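Local coordinates for protein NAGD (Escherichia coli, PDB 2C4N), which catalyses the magnesium-dependent removal of phosphate from ribonucleoside 5'-phosphates and probably from a broad range of other phosphorylated compounds, at residues A[4-10]-A[36-42]; A[203-208]-A[233-237]; A[28-32]-A[61-65]; A[84-90]-A[111-117]. All coordinates share one frame; numbering follows the deposited sequence.

In the fold
Interactions 1 and 4 are both parallel strand pairs, each lying in a different sheet, their centres about 29 Å apart on opposite sides of the chain's centre. Interaction 1 is the more buried of the two and ends at the magnesium ion, whereas interaction 4 has its exposed residue at the start of its strand 86-90. Interactions 2 and 3 instead press a helix against a loop, through apolar side chains, and each is only partly buried. Interaction 3 shares an apolar layer with interaction 1, where Leu28 meets Leu38 and Leu40. Interaction 2 reaches the same site from another side, Asp206 lying against Asp9, while interaction 4 touches none of the others.

Interaction 1 (A[4-10]-A[36-42]). With MG (magnesium ion), chain B; PO4 (phosphate ion), chain D.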
loop_
_atom_site.group_PDB
_atom_site.type_symbol
_atom_site.label_atom_id
_atom_site.label_comp_id
_atom_site.label_asym_id
_atom_site.label_seq_id
_atom_site.Cartn_x
_atom_site.Cartn_y
_atom_site.Cartn_z
ATOM N N LYS A 4 3.961 37.327 -13.696
ATOM C CA LYS A 4 3.766 38.554 -12.929
ATOM C C LYS A 4 3.910 38.296 -11.432
ATOM O O LYS A 4 3.999 39.235 -10.644
ATOM C CB LYS A 4 2.374 39.130 -13.200
ATOM C CG LYS A 4 2.116 39.527 -14.644
ATOM C CD LYS A 4 0.703 40.072 -14.804
ATOM C CE LYS A 4 0.421 40.492 -16.235
ATOM N NZ LYS A 4 -0.977 40.993 -16.385
ATOM N N ASN A 5 3.930 37.020 -11.051
ATOM C CA ASN A 5 4.045 36.623 -9.646
ATOM C C ASN A 5 5.001 35.439 -9.542
ATOM O O ASN A 5 5.151 34.667 -10.491
ATOM C CB ASN A 5 2.673 36.210 -9.108
ATOM C CG ASN A 5 1.594 37.227 -9.423
ATOM O OD1 ASN A 5 1.437 38.228 -8.720
ATOM N ND2 ASN A 5 0.845 36.978 -10.491
ATOM N N VAL A 6 5.627 35.275 -8.383
ATOM C CA VAL A 6 6.576 34.185 -8.210
ATOM C C VAL A 6 6.466 33.455 -6.879
ATOM O O VAL A 6 6.445 34.081 -5.825
ATOM C CB VAL A 6 8.037 34.689 -8.328
ATOM C CG1 VAL A 6 9.010 33.527 -8.117
ATOM C CG2 VAL A 6 8.267 35.339 -9.692
ATOM N N ILE A 7 6.378 32.128 -6.947
ATOM C CA ILE A 7 6.357 31.295 -5.751
ATOM C C ILE A 7 7.695 30.575 -5.835
ATOM O O ILE A 7 7.982 29.902 -6.830
ATOM C CB ILE A 7 5.242 30.231 -5.770
ATOM C CG1 ILE A 7 3.869 30.896 -5.666
ATOM C CG2 ILE A 7 5.437 29.262 -4.603
ATOM C CD1 ILE A 7 2.707 29.900 -5.743
ATOM N N CYS A 8 8.527 30.729 -4.815
ATOM C CA CYS A 8 9.825 30.084 -4.840
ATOM C C CYS A 8 10.037 29.213 -3.622
ATOM O O CYS A 8 9.942 29.673 -2.481
ATOM C CB CYS A 8 10.941 31.129 -4.926
ATOM S SG CYS A 8 12.602 30.434 -5.125
ATOM N N ASP A 9 10.323 27.943 -3.872
ATOM C CA ASP A 9 10.573 27.009 -2.792
ATOM C C ASP A 9 11.864 27.407 -2.075
ATOM O O ASP A 9 12.760 28.004 -2.675
ATOM C CB ASP A 9 10.691 25.596 -3.346
ATOM C CG ASP A 9 11.045 24.602 -2.283
ATOM O OD1 ASP A 9 10.282 24.484 -1.299
ATOM O OD2 ASP A 9 12.091 23.954 -2.430
ATOM N N ILE A 10 11.967 27.066 -0.797
ATOM C CA ILE A 10 13.142 27.436 -0.014
ATOM C C ILE A 10 14.296 26.441 0.002
ATOM O O ILE A 10 15.355 26.698 -0.568
ATOM C CB ILE A 10 12.727 27.762 1.449
ATOM C CG1 ILE A 10 11.886 29.042 1.454
ATOM C CG2 ILE A 10 13.963 27.913 2.343
ATOM C CD1 ILE A 10 11.260 29.380 2.797
ATOM N N LEU A 36 7.286 42.311 -8.526
ATOM C CA LEU A 36 6.487 41.105 -8.699
ATOM C C LEU A 36 6.165 40.490 -7.346
ATOM O O LEU A 36 7.059 40.285 -6.531
ATOM C CB LEU A 36 7.250 40.081 -9.549
ATOM C CG LEU A 36 7.837 40.495 -10.907
ATOM C CD1 LEU A 36 8.486 39.278 -11.550
ATOM C CD2 LEU A 36 6.748 41.050 -11.808
ATOM N N PRO A 37 4.879 40.205 -7.078
ATOM C CA PRO A 37 4.545 39.604 -5.782
ATOM C C PRO A 37 5.382 38.338 -5.606
ATOM O O PRO A 37 5.576 37.576 -6.555
ATOM C CB PRO A 37 3.050 39.326 -5.909
ATOM C CG PRO A 37 2.592 40.482 -6.765
ATOM C CD PRO A 37 3.659 40.529 -7.838
ATOM N N LEU A 38 5.889 38.128 -4.397
ATOM C CA LEU A 38 6.740 36.982 -4.116
ATOM C C LEU A 38 6.357 36.219 -2.857
ATOM O O LEU A 38 6.057 36.812 -1.821
ATOM C CB LEU A 38 8.192 37.447 -3.977
ATOM C CG LEU A 38 9.253 36.416 -3.574
ATOM C CD1 LEU A 38 9.490 35.459 -4.733
ATOM C CD2 LEU A 38 10.551 37.131 -3.202
ATOM N N VAL A 39 6.372 34.897 -2.961
ATOM C CA VAL A 39 6.080 34.039 -1.825
ATOM C C VAL A 39 7.196 33.008 -1.731
ATOM O O VAL A 39 7.509 32.335 -2.717
ATOM C CB VAL A 39 4.732 33.301 -1.992
ATOM C CG1 VAL A 39 4.600 32.208 -0.948
ATOM C CG2 VAL A 39 3.580 34.287 -1.856
ATOM N N LEU A 40 7.815 32.916 -0.559
ATOM C CA LEU A 40 8.870 31.939 -0.328
ATOM C C LEU A 40 8.181 30.824 0.443
ATOM O O LEU A 40 7.791 30.982 1.598
ATOM C CB LEU A 40 10.015 32.561 0.475
ATOM C CG LEU A 40 10.691 33.744 -0.233
ATOM C CD1 LEU A 40 11.949 34.141 0.536
ATOM C CD2 LEU A 40 11.043 33.366 -1.676
ATOM N N LEU A 41 8.031 29.692 -0.230
ATOM C CA LEU A 41 7.323 28.544 0.306
ATOM C C LEU A 41 8.164 27.428 0.906
ATOM O O LEU A 41 9.247 27.110 0.419
ATOM C CB LEU A 41 6.454 27.958 -0.813
ATOM C CG LEU A 41 5.555 26.757 -0.513
ATOM C CD1 LEU A 41 4.332 27.224 0.265
ATOM C CD2 LEU A 41 5.135 26.097 -1.821
ATOM N N THR A 42 7.656 26.847 1.988
ATOM C CA THR A 42 8.311 25.708 2.607
ATOM C C THR A 42 7.243 24.785 3.162
ATOM O O THR A 42 6.249 25.235 3.730
ATOM C CB THR A 42 9.282 26.086 3.741
ATOM O OG1 THR A 42 9.820 24.879 4.300
ATOM C CG2 THR A 42 8.584 26.880 4.837
HETATM MG MG MG B . 12.876 22.011 -1.659
HETATM P P PO4 D . 11.011 22.813 1.412
HETATM O O1 PO4 D . 11.220 24.276 1.554
HETATM O O2 PO4 D . 9.593 22.542 1.079
HETATM O O3 PO4 D . 11.876 22.292 0.341
HETATM O O4 PO4 D . 11.363 22.142 2.690
HETATM O O HOH W 1 11.059 20.906 -2.579
HETATM O O HOH W 2 13.995 20.043 -1.084
#
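Ile10 leans back over the end of strand 38-42, and CB, CG1 and CD1 each have a neighbour there. CB passes Leu41 O; CG1, set beside the backbone N (chi1 -68°), comes 3.4 Å from Leu41 O and also packs on Leu40 CB; the terminal CD1 crosses to Thr42 CB at 4.0 Å. The branched, apolar residue thus closes the strand pair just where it turns polar.

Behind it, the parallel segments 4-10 and 36-42 are joined by five backbone hydrogen bonds; the straightest is Cys8 N to Val39 O (2.8 Å, 171°). Valines, leucines and Ile7 suit both buried faces: Val6 CG1 touches Leu38 CD1 at 3.9 Å, and on the other face Ile7 CG2 lies alongside Leu41 CB.

At the C-terminal end Asp9 extends its carboxylate. OD2 binds the magnesium ion at 2.2 Å, together with Asp201 OD1 and the backbone O of Asp11, while Asp9 OD1 forms a salt bridge with Lys176. Thr42 OG1 lies 3.1 Å from O1 of a phosphate whose O3 also coordinates the metal. Apolar strands therefore deliver polar tips to one point, and metal and lysine would offset the negative charge gathered there, consistent with binding a phosphate group here.

Interaction 2 (A[203-208]-A[233-237]); sequences LRTDIL and MPFRP. With PO4 (phosphate ion), chain C.
Phe235 and Met233 reach from an irregular loop to the first turns of helix 203-212, and the contact between them is almost wholly apolar. The phenyl ring is central. Its CB already points to the helix, and CG, set between the backbone N and the carbonyl carbon of Phe235 (chi1 57°), fixes which ring atoms meet it. Ile207 CG2 meets the ring edge at CE1 (3.7 Å), and Leu203 O also lies at that edge, near the ring plane. Leu208 CD1 comes to CE2 at 3.5 Å, its side chain standing about perpendicular to that of Phe235. Pro237 adds a rigid ring whose CG touches Leu203 CD2 at 3.7 Å, and the other branch, Leu203 CD1, packs on Met233 CG at 4.1 Å. An alanine in place of Phe235 would probably open a gap between the loop and the side chains of Ile207 and Leu208, leaving both without their aromatic neighbour.

A second kind of contact sets a methyl over a charged group: Met233, bent at chi2, lays its CE over one face of the Arg204 guanidinium, 3.5 Å from CZ, a flexible chain suiting a flat group at the surface.

The polar work is done elsewhere on the helix, where Thr205 OG1 donates to O4 of a bound phosphate (2.7 Å), consistent with a substrate-binding role, and Asp206 forms a salt bridge with Lys176.

Leu203, Ile207 and Pro237 also rest on strand 216-220. Phe235 meets the ring of Phe211 farther along the helix and Phe78 of a second subunit, so the loop lies between helix 203-212 and that neighbouring copy.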
loop_
_atom_site.group_PDB
_atom_site.type_symbol
_atom_site.label_atom_id
_atom_site.label_comp_id
_atom_site.label_asym_id
_atom_site.label_seq_id
_atom_site.Cartn_x
_atom_site.Cartn_y
_atom_site.Cartn_z
ATOM N N LEU A 203 10.822 17.470 -8.132
ATOM C CA LEU A 203 9.848 17.163 -9.168
ATOM C C LEU A 203 8.541 16.627 -8.608
ATOM O O LEU A 203 7.465 16.965 -9.097
ATOM C CB LEU A 203 10.429 16.130 -10.141
ATOM C CG LEU A 203 11.387 16.642 -11.222
ATOM C CD1 LEU A 203 12.165 15.481 -11.815
ATOM C CD2 LEU A 203 10.593 17.365 -12.303
ATOM N N ARG A 204 8.642 15.797 -7.577
ATOM C CA ARG A 204 7.466 15.175 -6.981
ATOM C C ARG A 204 6.654 16.029 -6.017
ATOM O O ARG A 204 5.609 15.591 -5.541
ATOM C CB ARG A 204 7.875 13.861 -6.310
ATOM C CG ARG A 204 8.478 12.880 -7.303
ATOM C CD ARG A 204 8.926 11.573 -6.670
ATOM N NE ARG A 204 9.630 10.743 -7.648
ATOM C CZ ARG A 204 9.047 10.114 -8.665
ATOM N NH1 ARG A 204 7.734 10.204 -8.848
ATOM N NH2 ARG A 204 9.781 9.411 -9.520
ATOM N N THR A 205 7.120 17.239 -5.727
ATOM C CA THR A 205 6.381 18.108 -4.819
ATOM C C THR A 205 6.169 19.510 -5.392
ATOM O O THR A 205 5.036 19.905 -5.664
ATOM C CB THR A 205 7.074 18.190 -3.436
ATOM O OG1 THR A 205 8.378 18.760 -3.573
ATOM C CG2 THR A 205 7.210 16.789 -2.826
ATOM N N ASP A 206 7.247 20.263 -5.590
ATOM C CA ASP A 206 7.117 21.613 -6.141
ATOM C C ASP A 206 6.545 21.594 -7.552
ATOM O O ASP A 206 5.572 22.280 -7.859
ATOM C CB ASP A 206 8.478 22.311 -6.200
ATOM C CG ASP A 206 9.175 22.345 -4.867
ATOM O OD1 ASP A 206 8.635 22.977 -3.934
ATOM O OD2 ASP A 206 10.262 21.737 -4.761
ATOM N N ILE A 207 7.159 20.791 -8.412
ATOM C CA ILE A 207 6.739 20.725 -9.799
ATOM C C ILE A 207 5.366 20.092 -9.988
ATOM O O ILE A 207 4.527 20.635 -10.709
ATOM C CB ILE A 207 7.794 19.981 -10.641
ATOM C CG1 ILE A 207 9.193 20.522 -10.301
ATOM C CG2 ILE A 207 7.503 20.177 -12.125
ATOM C CD1 ILE A 207 9.366 22.031 -10.525
ATOM N N LEU A 208 5.132 18.960 -9.328
ATOM C CA LEU A 208 3.847 18.275 -9.428
ATOM C C LEU A 208 2.705 19.188 -8.970
ATOM O O LEU A 208 1.674 19.285 -9.638
ATOM C CB LEU A 208 3.859 16.992 -8.588
ATOM C CG LEU A 208 2.559 16.178 -8.513
ATOM C CD1 LEU A 208 2.126 15.748 -9.906
ATOM C CD2 LEU A 208 2.772 14.965 -7.621
ATOM N N MET A 233 9.349 11.176 -16.579
ATOM C CA MET A 233 8.282 11.953 -15.951
ATOM C C MET A 233 7.091 12.230 -16.867
ATOM O O MET A 233 7.251 12.716 -17.991
ATOM C CB MET A 233 8.835 13.289 -15.428
ATOM C CG MET A 233 9.510 13.229 -14.056
ATOM S SD MET A 233 8.310 13.216 -12.706
ATOM C CE MET A 233 9.176 12.292 -11.416
ATOM N N PRO A 234 5.877 11.907 -16.395
ATOM C CA PRO A 234 4.638 12.121 -17.145
ATOM C C PRO A 234 4.544 13.538 -17.689
ATOM O O PRO A 234 4.203 13.760 -18.853
ATOM C CB PRO A 234 3.550 11.830 -16.107
ATOM C CG PRO A 234 4.285 11.857 -14.767
ATOM C CD PRO A 234 5.586 11.228 -15.125
ATOM N N PHE A 235 4.828 14.497 -16.813
ATOM C CA PHE A 235 4.808 15.918 -17.148
ATOM C C PHE A 235 6.246 16.373 -16.933
ATOM O O PHE A 235 7.018 15.692 -16.262
ATOM C CB PHE A 235 3.890 16.664 -16.175
ATOM C CG PHE A 235 4.276 16.475 -14.741
ATOM C CD1 PHE A 235 5.215 17.312 -14.138
ATOM C CD2 PHE A 235 3.773 15.399 -14.020
ATOM C CE1 PHE A 235 5.648 17.073 -12.838
ATOM C CE2 PHE A 235 4.196 15.150 -12.724
ATOM C CZ PHE A 235 5.136 15.985 -12.129
ATOM N N ARG A 236 6.607 17.515 -17.496
ATOM C CA ARG A 236 7.950 18.031 -17.319
ATOM C C ARG A 236 7.927 19.526 -17.024
ATOM O O ARG A 236 6.962 20.224 -17.340
ATOM C CB ARG A 236 8.799 17.727 -18.555
ATOM C CG ARG A 236 9.114 16.246 -18.721
ATOM C CD ARG A 236 9.811 15.994 -20.035
ATOM N NE ARG A 236 10.241 14.609 -20.181
ATOM C CZ ARG A 236 10.771 14.113 -21.294
ATOM N NH1 ARG A 236 10.934 14.889 -22.356
ATOM N NH2 ARG A 236 11.142 12.843 -21.344
ATOM N N PRO A 237 9.003 20.037 -16.412
ATOM C CA PRO A 237 9.095 21.458 -16.071
ATOM C C PRO A 237 9.092 22.352 -17.302
ATOM O O PRO A 237 9.538 21.945 -18.374
ATOM C CB PRO A 237 10.426 21.549 -15.319
ATOM C CG PRO A 237 10.679 20.129 -14.823
ATOM C CD PRO A 237 10.224 19.319 -16.006
HETATM P P PO4 C . 9.383 18.896 0.024
HETATM O O1 PO4 C . 9.838 19.786 1.121
HETATM O O2 PO4 C . 10.451 17.919 -0.296
HETATM O O3 PO4 C . 8.163 18.171 0.451
HETATM O O4 PO4 C . 9.077 19.708 -1.179
#

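Interaction 3 (A[28-32]-A[61-65])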
loop_
_atom_site.group_PDB
_atom_site.type_symbol
_atom_site.label_atom_id
_atom_site.label_comp_id
_atom_site.label_asym_id
_atom_site.label_seq_id
_atom_site.Cartn_x
_atom_site.Cartn_y
_atom_site.Cartn_z
ATOM N N LEU A 28 16.355 36.933 -5.709
ATOM C CA LEU A 28 15.209 37.481 -4.993
ATOM C C LEU A 28 15.095 38.997 -5.119
ATOM O O LEU A 28 14.006 39.523 -5.364
ATOM C CB LEU A 28 15.278 37.079 -3.519
ATOM C CG LEU A 28 15.177 35.571 -3.251
ATOM C CD1 LEU A 28 15.217 35.306 -1.751
ATOM C CD2 LEU A 28 13.885 35.033 -3.851
ATOM N N HIS A 29 16.211 39.699 -4.957
ATOM C CA HIS A 29 16.202 41.155 -5.063
ATOM C C HIS A 29 15.747 41.592 -6.451
ATOM O O HIS A 29 15.050 42.598 -6.594
ATOM C CB HIS A 29 17.589 41.730 -4.757
ATOM C CG HIS A 29 18.010 41.562 -3.329
ATOM N ND1 HIS A 29 17.189 41.881 -2.269
ATOM C CD2 HIS A 29 19.169 41.119 -2.785
ATOM C CE1 HIS A 29 17.822 41.639 -1.135
ATOM N NE2 HIS A 29 19.026 41.177 -1.421
ATOM N N GLY A 30 16.133 40.830 -7.469
ATOM C CA GLY A 30 15.730 41.157 -8.825
ATOM C C GLY A 30 14.222 41.093 -8.973
ATOM O O GLY A 30 13.610 41.946 -9.619
ATOM N N ILE A 31 13.615 40.076 -8.368
ATOM C CA ILE A 31 12.169 39.911 -8.425
ATOM C C ILE A 31 11.453 41.039 -7.693
ATOM O O ILE A 31 10.499 41.616 -8.212
ATOM C CB ILE A 31 11.742 38.562 -7.805
ATOM C CG1 ILE A 31 12.301 37.415 -8.649
ATOM C CG2 ILE A 31 10.222 38.478 -7.712
ATOM C CD1 ILE A 31 12.124 36.050 -8.021
ATOM N N MET A 32 11.912 41.353 -6.487
ATOM C CA MET A 32 11.286 42.407 -5.704
ATOM C C MET A 32 11.472 43.775 -6.356
ATOM O O MET A 32 10.561 44.605 -6.328
ATOM C CB MET A 32 11.828 42.389 -4.268
ATOM C CG MET A 32 11.536 41.066 -3.554
ATOM S SD MET A 32 11.742 41.065 -1.763
ATOM C CE MET A 32 13.466 40.782 -1.606
ATOM N N VAL A 61 20.996 36.841 3.193
ATOM C CA VAL A 61 19.903 37.164 2.277
ATOM C C VAL A 61 18.831 37.952 3.027
ATOM O O VAL A 61 18.238 37.455 3.985
ATOM C CB VAL A 61 19.252 35.889 1.689
ATOM C CG1 VAL A 61 18.196 36.280 0.667
ATOM C CG2 VAL A 61 20.316 34.998 1.056
ATOM N N ASP A 62 18.579 39.179 2.585
ATOM C CA ASP A 62 17.591 40.024 3.247
ATOM C C ASP A 62 16.241 40.126 2.546
ATOM O O ASP A 62 16.149 40.616 1.423
ATOM C CB ASP A 62 18.149 41.436 3.442
ATOM C CG ASP A 62 19.411 41.457 4.275
ATOM O OD1 ASP A 62 19.528 40.635 5.206
ATOM O OD2 ASP A 62 20.285 42.309 4.007
ATOM N N VAL A 63 15.196 39.661 3.226
ATOM C CA VAL A 63 13.833 39.710 2.705
ATOM C C VAL A 63 12.875 39.974 3.863
ATOM O O VAL A 63 13.209 39.739 5.020
ATOM C CB VAL A 63 13.427 38.382 2.013
ATOM C CG1 VAL A 63 14.262 38.165 0.762
ATOM C CG2 VAL A 63 13.606 37.217 2.972
ATOM N N PRO A 64 11.675 40.487 3.563
ATOM C CA PRO A 64 10.649 40.793 4.566
ATOM C C PRO A 64 10.031 39.524 5.159
ATOM O O PRO A 64 10.008 38.477 4.506
ATOM C CB PRO A 64 9.620 41.595 3.772
ATOM C CG PRO A 64 10.405 42.142 2.606
ATOM C CD PRO A 64 11.282 40.992 2.239
ATOM N N ASP A 65 9.541 39.620 6.392
ATOM C CA ASP A 65 8.881 38.498 7.076
ATOM C C ASP A 65 7.667 38.051 6.276
ATOM O O ASP A 65 7.329 36.866 6.210
ATOM C CB ASP A 65 8.348 38.940 8.442
ATOM C CG ASP A 65 9.427 39.103 9.477
ATOM O OD1 ASP A 65 10.609 39.236 9.098
ATOM O OD2 ASP A 65 9.080 39.116 10.677
HETATM O O HOH W 3 20.324 40.155 0.680
#
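Met32 and Leu28, one turn apart on helix 24-33, point toward the loop 61-65 and meet its valines from different directions. Leu28 sends only its CD1 branch forward, and that methyl touches two partners: Val61 CG1 at 4.0 Å, the two side chains standing at about a right angle, and Val63 CG1 at 3.9 Å, at a slant. Val63 CG1 is shared, for Met32 CE presses on it at 3.6 Å with the two side chains again roughly perpendicular. Met32 gets there by a bend at its last torsion (chi3 -84°), which turns CE off the line of an otherwise extended chain. The sulfur at the bend, Met32 SD, lies 4.0 Å from Pro64 CD. Slim, branched Val63 fits between the longer Leu28 and Met32, and the unbranched methionine can follow the contour of the loop.

His29 flanks this apolar patch with polar contacts. Its CE1 approaches Asp62 O to 3.2 Å, the carbonyl lying oblique to the ring. In the ring plane, a water 2.7 Å from NE2 accepts a hydrogen bond from Asp62 N at 2.8 Å. The loop backbone is thereby tied to the helix through water, a role suited to a ring with a nitrogen at its edge in a partly exposed place.

The buried side of Leu28 continues into the core, against Leu38 and Leu40 of strand 38-42, and Met32 also touches Leu38. On its other side the loop rests on helix 49-58, with Val61 and Val63 on Phe56, before the chain enters edge strand 68-70.

Interaction 4 (A[84-90]-A[111-117]); sequences GKKAYVV and PDFVIVG
Asp112 carries its carboxylate beside its own backbone N (chi1 -59°), and this torsion turns OD2 toward the start of strand 86-90, where it accepts from Lys86 N at 3.2 Å. The bond uses the anti side of the carboxylate and is bent, 141° at the hydrogen. Phe113, with its CG likewise beside its N (chi1 -55°), brings the ring edge toward Lys86 O and Gly84 O, the latter 3.6 Å from CE1. Gly84 O is buried without a hydrogen-bond partner, so the weakly polar ring edge may ease its burial. Glycine is called for at Gly84, since a CB would be jammed against the preceding carbonyl and crowd Asp112 OD2.

Lys86 O is gripped twice: Asp112 N donates at 2.8 Å from above the carbonyl plane, and Phe113 N at 3.1 Å within it. An alanine at Asp112 would probably leave Lys86 N without this acceptor and open a gap beside Gly84 CA.

From there the strands pair in regular parallel fashion through four more backbone bonds, the last from Gly117 N to Val90 O (2.8 Å). Small Ala87 makes room for Ile115 CD1 at 3.6 Å on one face, while on the other Tyr88 CB rests against Pro111 CG and Val90 CB against Val116 CG2.

Helix 94-101 links the two strands and lies over Val89 and Ile115, a beta-alpha-beta unit; helix 124-135 packs against Tyr88 and Val114. Such an alpha/beta layer in the second parallel sheet is consistent with the C2-type cap domain of NagD-like HAD phosphatases.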
loop_
_atom_site.group_PDB
_atom_site.type_symbol
_atom_site.label_atom_id
_atom_site.label_comp_id
_atom_site.label_asym_id
_atom_site.label_seq_id
_atom_site.Cartn_x
_atom_site.Cartn_y
_atom_site.Cartn_z
ATOM N N GLY A 84 -16.395 25.170 12.901
ATOM C CA GLY A 84 -15.814 24.411 13.989
ATOM C C GLY A 84 -14.492 25.071 14.318
ATOM O O GLY A 84 -13.702 25.364 13.421
ATOM N N LYS A 85 -14.248 25.328 15.597
ATOM C CA LYS A 85 -13.009 25.974 15.998
ATOM C C LYS A 85 -12.357 25.302 17.193
ATOM O O LYS A 85 -11.696 25.952 17.995
ATOM C CB LYS A 85 -13.263 27.454 16.301
ATOM C CG LYS A 85 -13.527 28.299 15.062
ATOM C CD LYS A 85 -12.343 28.221 14.108
ATOM C CE LYS A 85 -12.584 28.997 12.821
ATOM N NZ LYS A 85 -11.846 30.292 12.773
ATOM N N LYS A 86 -12.566 23.996 17.312
ATOM C CA LYS A 86 -11.977 23.213 18.391
ATOM C C LYS A 86 -11.096 22.149 17.764
ATOM O O LYS A 86 -11.541 21.407 16.889
ATOM C CB LYS A 86 -13.060 22.551 19.243
ATOM C CG LYS A 86 -13.740 23.485 20.224
ATOM C CD LYS A 86 -14.609 22.709 21.201
ATOM C CE LYS A 86 -15.116 23.601 22.328
ATOM N NZ LYS A 86 -15.980 24.707 21.828
ATOM N N ALA A 87 -9.847 22.069 18.205
ATOM C CA ALA A 87 -8.940 21.091 17.635
ATOM C C ALA A 87 -7.968 20.483 18.628
ATOM O O ALA A 87 -7.518 21.141 19.566
ATOM C CB ALA A 87 -8.152 21.731 16.492
ATOM N N TYR A 88 -7.668 19.207 18.425
ATOM C CA TYR A 88 -6.679 18.538 19.246
ATOM C C TYR A 88 -5.458 18.631 18.338
ATOM O O TYR A 88 -5.482 18.147 17.201
ATOM C CB TYR A 88 -7.043 17.075 19.504
ATOM C CG TYR A 88 -5.927 16.336 20.200
ATOM C CD1 TYR A 88 -5.179 15.369 19.528
ATOM C CD2 TYR A 88 -5.567 16.656 21.508
ATOM C CE1 TYR A 88 -4.097 14.743 20.140
ATOM C CE2 TYR A 88 -4.485 16.037 22.130
ATOM C CZ TYR A 88 -3.753 15.082 21.440
ATOM O OH TYR A 88 -2.669 14.485 22.044
ATOM N N VAL A 89 -4.401 19.268 18.826
ATOM C CA VAL A 89 -3.214 19.454 18.016
ATOM C C VAL A 89 -1.999 18.667 18.466
ATOM O O VAL A 89 -1.656 18.635 19.648
ATOM C CB VAL A 89 -2.827 20.955 17.947
ATOM C CG1 VAL A 89 -1.601 21.149 17.066
ATOM C CG2 VAL A 89 -4.002 21.767 17.412
ATOM N N VAL A 90 -1.370 18.010 17.502
ATOM C CA VAL A 90 -0.152 17.253 17.740
ATOM C C VAL A 90 0.894 18.109 17.040
ATOM O O VAL A 90 1.144 17.960 15.849
ATOM C CB VAL A 90 -0.202 15.855 17.084
ATOM C CG1 VAL A 90 1.137 15.146 17.259
ATOM C CG2 VAL A 90 -1.320 15.024 17.709
ATOM N N PRO A 111 -13.014 17.599 20.285
ATOM C CA PRO A 111 -12.430 18.434 19.233
ATOM C C PRO A 111 -13.099 18.165 17.889
ATOM O O PRO A 111 -13.544 17.047 17.628
ATOM C CB PRO A 111 -10.961 18.013 19.239
ATOM C CG PRO A 111 -11.044 16.546 19.607
ATOM C CD PRO A 111 -12.080 16.540 20.711
ATOM N N ASP A 112 -13.176 19.191 17.044
ATOM C CA ASP A 112 -13.766 19.045 15.716
ATOM C C ASP A 112 -12.702 18.499 14.765
ATOM O O ASP A 112 -13.004 17.715 13.863
ATOM C CB ASP A 112 -14.250 20.397 15.187
ATOM C CG ASP A 112 -15.284 21.044 16.086
ATOM O OD1 ASP A 112 -16.319 20.401 16.358
ATOM O OD2 ASP A 112 -15.065 22.199 16.513
ATOM N N PHE A 113 -11.464 18.936 14.979
ATOM C CA PHE A 113 -10.326 18.533 14.157
ATOM C C PHE A 113 -9.191 17.933 14.965
ATOM O O PHE A 113 -9.034 18.217 16.153
ATOM C CB PHE A 113 -9.693 19.734 13.440
ATOM C CG PHE A 113 -10.634 20.530 12.606
ATOM C CD1 PHE A 113 -11.478 21.470 13.190
ATOM C CD2 PHE A 113 -10.657 20.365 11.228
ATOM C CE1 PHE A 113 -12.330 22.237 12.409
ATOM C CE2 PHE A 113 -11.506 21.127 10.437
ATOM C CZ PHE A 113 -12.346 22.068 11.033
ATOM N N VAL A 114 -8.389 17.118 14.286
ATOM C CA VAL A 114 -7.174 16.547 14.852
ATOM C C VAL A 114 -6.172 17.110 13.850
ATOM O O VAL A 114 -6.259 16.828 12.653
ATOM C CB VAL A 114 -7.140 15.006 14.800
ATOM C CG1 VAL A 114 -5.706 14.510 15.030
ATOM C CG2 VAL A 114 -8.051 14.430 15.879
ATOM N N ILE A 115 -5.249 17.937 14.326
ATOM C CA ILE A 115 -4.272 18.556 13.449
ATOM C C ILE A 115 -2.877 18.098 13.826
ATOM O O ILE A 115 -2.463 18.228 14.976
ATOM C CB ILE A 115 -4.334 20.086 13.560
ATOM C CG1 ILE A 115 -5.774 20.560 13.331
ATOM C CG2 ILE A 115 -3.381 20.714 12.560
ATOM C CD1 ILE A 115 -5.992 22.015 13.649
ATOM N N VAL A 116 -2.156 17.562 12.850
ATOM C CA VAL A 116 -0.811 17.081 13.095
ATOM C C VAL A 116 0.219 17.889 12.321
ATOM O O VAL A 116 0.109 18.066 11.105
ATOM C CB VAL A 116 -0.656 15.588 12.697
ATOM C CG1 VAL A 116 0.748 15.093 13.055
ATOM C CG2 VAL A 116 -1.715 14.745 13.399
ATOM N N GLY A 117 1.209 18.394 13.046
ATOM C CA GLY A 117 2.286 19.148 12.431
ATOM C C GLY A 117 3.560 18.419 12.812
ATOM O O GLY A 117 3.747 17.262 12.441
#